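Local atomic coordinates of malonyl CoA-ACP transacylase (Xanthomonas oryzae pv. oryzae, PDB entry 3K89), a protein that probably catalyses the transfer of the malonyl group from malonyl-CoA to holo-acyl carrier protein, releasing CoA. Residues H28-E33 with V75-T80. Numbering follows the deposited sequence.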
loop_
_atom_site.group_PDB
_atom_site.type_symbol
_atom_site.label_atom_id
_atom_site.label_comp_id
_atom_site.label_asym_id
_atom_site.label_seq_id
_atom_site.Cartn_x
_atom_site.Cartn_y
_atom_site.Cartn_z
ATOM N N HIS A 28 21.308 -12.374 -0.452
ATOM C CA HIS A 28 21.306 -11.613 -1.713
ATOM C C HIS A 28 21.781 -10.179 -1.531
ATOM O O HIS A 28 21.031 -9.313 -1.038
ATOM C CB HIS A 28 19.903 -11.595 -2.328
ATOM C CG HIS A 28 19.335 -12.955 -2.557
ATOM N ND1 HIS A 28 19.788 -13.787 -3.557
ATOM C CD2 HIS A 28 18.365 -13.637 -1.906
ATOM C CE1 HIS A 28 19.109 -14.921 -3.520
ATOM N NE2 HIS A 28 18.237 -14.856 -2.530
ATOM N N PRO A 29 23.021 -9.908 -1.943
ATOM C CA PRO A 29 23.609 -8.573 -1.792
ATOM C C PRO A 29 22.801 -7.473 -2.483
ATOM O O PRO A 29 22.851 -6.323 -2.045
ATOM C CB PRO A 29 25.004 -8.731 -2.430
ATOM C CG PRO A 29 25.299 -10.209 -2.338
ATOM C CD PRO A 29 23.967 -10.882 -2.533
ATOM N N GLN A 30 22.066 -7.812 -3.547
ATOM C CA GLN A 30 21.239 -6.809 -4.244
ATOM C C GLN A 30 20.289 -6.079 -3.271
ATOM O O GLN A 30 20.023 -4.906 -3.455
ATOM C CB GLN A 30 20.479 -7.421 -5.451
ATOM C CG GLN A 30 19.369 -6.513 -6.079
ATOM C CD GLN A 30 17.983 -6.733 -5.436
ATOM O OE1 GLN A 30 17.440 -7.836 -5.466
ATOM N NE2 GLN A 30 17.422 -5.691 -4.861
ATOM N N ILE A 31 19.799 -6.751 -2.231
ATOM C CA ILE A 31 18.811 -6.130 -1.343
ATOM C C ILE A 31 19.305 -4.837 -0.674
ATOM O O ILE A 31 18.689 -3.781 -0.808
ATOM C CB ILE A 31 18.216 -7.128 -0.324
ATOM C CG1 ILE A 31 17.466 -8.223 -1.104
ATOM C CG2 ILE A 31 17.271 -6.386 0.646
ATOM C CD1 ILE A 31 16.830 -9.254 -0.258
ATOM N N ARG A 32 20.432 -4.903 0.018
ATOM C CA ARG A 32 20.967 -3.698 0.653
ATOM C C ARG A 32 21.413 -2.642 -0.367
ATOM O O ARG A 32 21.387 -1.439 -0.079
ATOM C CB ARG A 32 22.114 -4.056 1.595
ATOM C CG ARG A 32 21.614 -4.628 2.911
ATOM C CD ARG A 32 22.731 -5.195 3.740
ATOM N NE ARG A 32 23.501 -4.137 4.385
ATOM C CZ ARG A 32 24.457 -4.356 5.283
ATOM N NH1 ARG A 32 24.766 -5.594 5.637
ATOM N NH2 ARG A 32 25.101 -3.335 5.827
ATOM N N GLU A 33 21.812 -3.084 -1.560
ATOM C CA GLU A 33 22.166 -2.154 -2.630
ATOM C C GLU A 33 20.932 -1.340 -3.059
ATOM O O GLU A 33 21.025 -0.125 -3.271
ATOM C CB GLU A 33 22.778 -2.892 -3.821
ATOM C CG GLU A 33 24.146 -3.459 -3.516
ATOM C CD GLU A 33 24.646 -4.406 -4.601
ATOM O OE1 GLU A 33 23.918 -4.652 -5.594
ATOM O OE2 GLU A 33 25.778 -4.921 -4.441
ATOM N N VAL A 75 12.624 -6.774 -3.374
ATOM C CA VAL A 75 12.121 -8.114 -3.686
ATOM C C VAL A 75 11.813 -8.238 -5.196
ATOM O O VAL A 75 12.070 -9.280 -5.804
ATOM C CB VAL A 75 10.911 -8.495 -2.811
ATOM C CG1 VAL A 75 10.437 -9.938 -3.159
ATOM C CG2 VAL A 75 11.304 -8.382 -1.318
ATOM N N TRP A 76 11.285 -7.162 -5.796
ATOM C CA TRP A 76 11.011 -7.117 -7.234
ATOM C C TRP A 76 12.287 -7.395 -8.031
ATOM O O TRP A 76 12.291 -8.214 -8.954
ATOM C CB TRP A 76 10.460 -5.733 -7.615
ATOM C CG TRP A 76 10.355 -5.515 -9.112
ATOM C CD1 TRP A 76 11.154 -4.708 -9.895
ATOM C CD2 TRP A 76 9.403 -6.114 -9.988
ATOM N NE1 TRP A 76 10.728 -4.764 -11.206
ATOM C CE2 TRP A 76 9.664 -5.620 -11.293
ATOM C CE3 TRP A 76 8.339 -7.005 -9.801
ATOM C CZ2 TRP A 76 8.909 -5.997 -12.398
ATOM C CZ3 TRP A 76 7.588 -7.385 -10.907
ATOM C CH2 TRP A 76 7.878 -6.878 -12.192
ATOM N N ARG A 77 13.366 -6.714 -7.666
ATOM C CA ARG A 77 14.638 -6.846 -8.394
ATOM C C ARG A 77 15.221 -8.245 -8.230
ATOM O O ARG A 77 15.792 -8.799 -9.181
ATOM C CB ARG A 77 15.624 -5.765 -7.968
ATOM C CG ARG A 77 15.213 -4.388 -8.490
ATOM C CD ARG A 77 16.156 -3.315 -7.995
ATOM N NE ARG A 77 15.885 -2.012 -8.620
ATOM C CZ ARG A 77 16.628 -0.925 -8.403
ATOM N NH1 ARG A 77 17.665 -0.975 -7.563
ATOM N NH2 ARG A 77 16.326 0.227 -8.993
ATOM N N LEU A 78 15.019 -8.825 -7.051
ATOM C CA LEU A 78 15.464 -10.195 -6.786
ATOM C C LEU A 78 14.737 -11.186 -7.680
ATOM O O LEU A 78 15.382 -11.981 -8.380
ATOM C CB LEU A 78 15.270 -10.540 -5.302
ATOM C CG LEU A 78 15.613 -11.959 -4.834
ATOM C CD1 LEU A 78 17.063 -12.321 -5.145
ATOM C CD2 LEU A 78 15.329 -12.090 -3.333
ATOM N N TRP A 79 13.404 -11.142 -7.654
ATOM C CA TRP A 79 12.569 -12.019 -8.471
ATOM C C TRP A 79 12.941 -11.895 -9.940
ATOM O O TRP A 79 13.155 -12.904 -10.621
ATOM C CB TRP A 79 11.099 -11.639 -8.297
ATOM C CG TRP A 79 10.159 -12.527 -9.038
ATOM C CD1 TRP A 79 9.674 -12.340 -10.300
ATOM C CD2 TRP A 79 9.577 -13.744 -8.561
ATOM N NE1 TRP A 79 8.818 -13.361 -10.629
ATOM C CE2 TRP A 79 8.747 -14.238 -9.580
ATOM C CE3 TRP A 79 9.679 -14.465 -7.361
ATOM C CZ2 TRP A 79 8.018 -15.428 -9.448
ATOM C CZ3 TRP A 79 8.945 -15.642 -7.224
ATOM C CH2 TRP A 79 8.131 -16.114 -8.266
ATOM N N THR A 80 13.027 -10.656 -10.418
ATOM C CA THR A 80 13.268 -10.415 -11.834
ATOM C C THR A 80 14.679 -10.869 -12.253
ATOM O O THR A 80 14.846 -11.387 -13.364
ATOM C CB THR A 80 12.910 -8.960 -12.270
ATOM O OG1 THR A 80 13.613 -8.010 -11.468
ATOM C CG2 THR A 80 11.423 -8.712 -12.110
#
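Leu78 reaches out from helix 61-81 and sets one of its methyls on the imidazole of His28, in the turn that leads into helix 30-42. Traced outward, the leucine begins with CB, which lies beside the Gln30 amide, whichever way round that group is. Having CG anti to the backbone N (chi1 177°) places it where both methyls can reach residues 28-31, and the two divide the work. CD1 sits over the middle of the His28 ring, 3.5 Å from its centroid and only 10° off the ring normal, a well-centred CH-pi contact. CD2 lies nearer the ring's CD2 corner, with Leu78 CD2 3.7 Å from His28 CD2, and it also meets the end of Ile31, whose CD1 is 4.4 Å from Leu78 CD2. The leucine and histidine side chains cross at about a right angle. Leu24 of helix 22-27 and Tyr305 of helix 302-311 also touch Leu78, which is buried.

Beside this apolar patch lies Gln30. Its chain bends at chi2 (-90°), bringing the amide carbon CD to 3.6 Å from Arg77 CB. The amide as modelled is probably flipped, so its oxygen and nitrogen may be exchanged. Past CB, the arginine runs extended from CG to NE and heads away to a salt bridge between NH1 and Glu37, further along helix 30-42.

The contact joins helix 61-81 to the loop and first turn of helix 30-42, within the acyl transferase domain and away from the predicted active-site residues. Around Leu78 it is dispersive, a methyl against a pi face. Pairing with Glu37 probably leaves Arg77 to meet the Gln30 amide here through its aliphatic carbons.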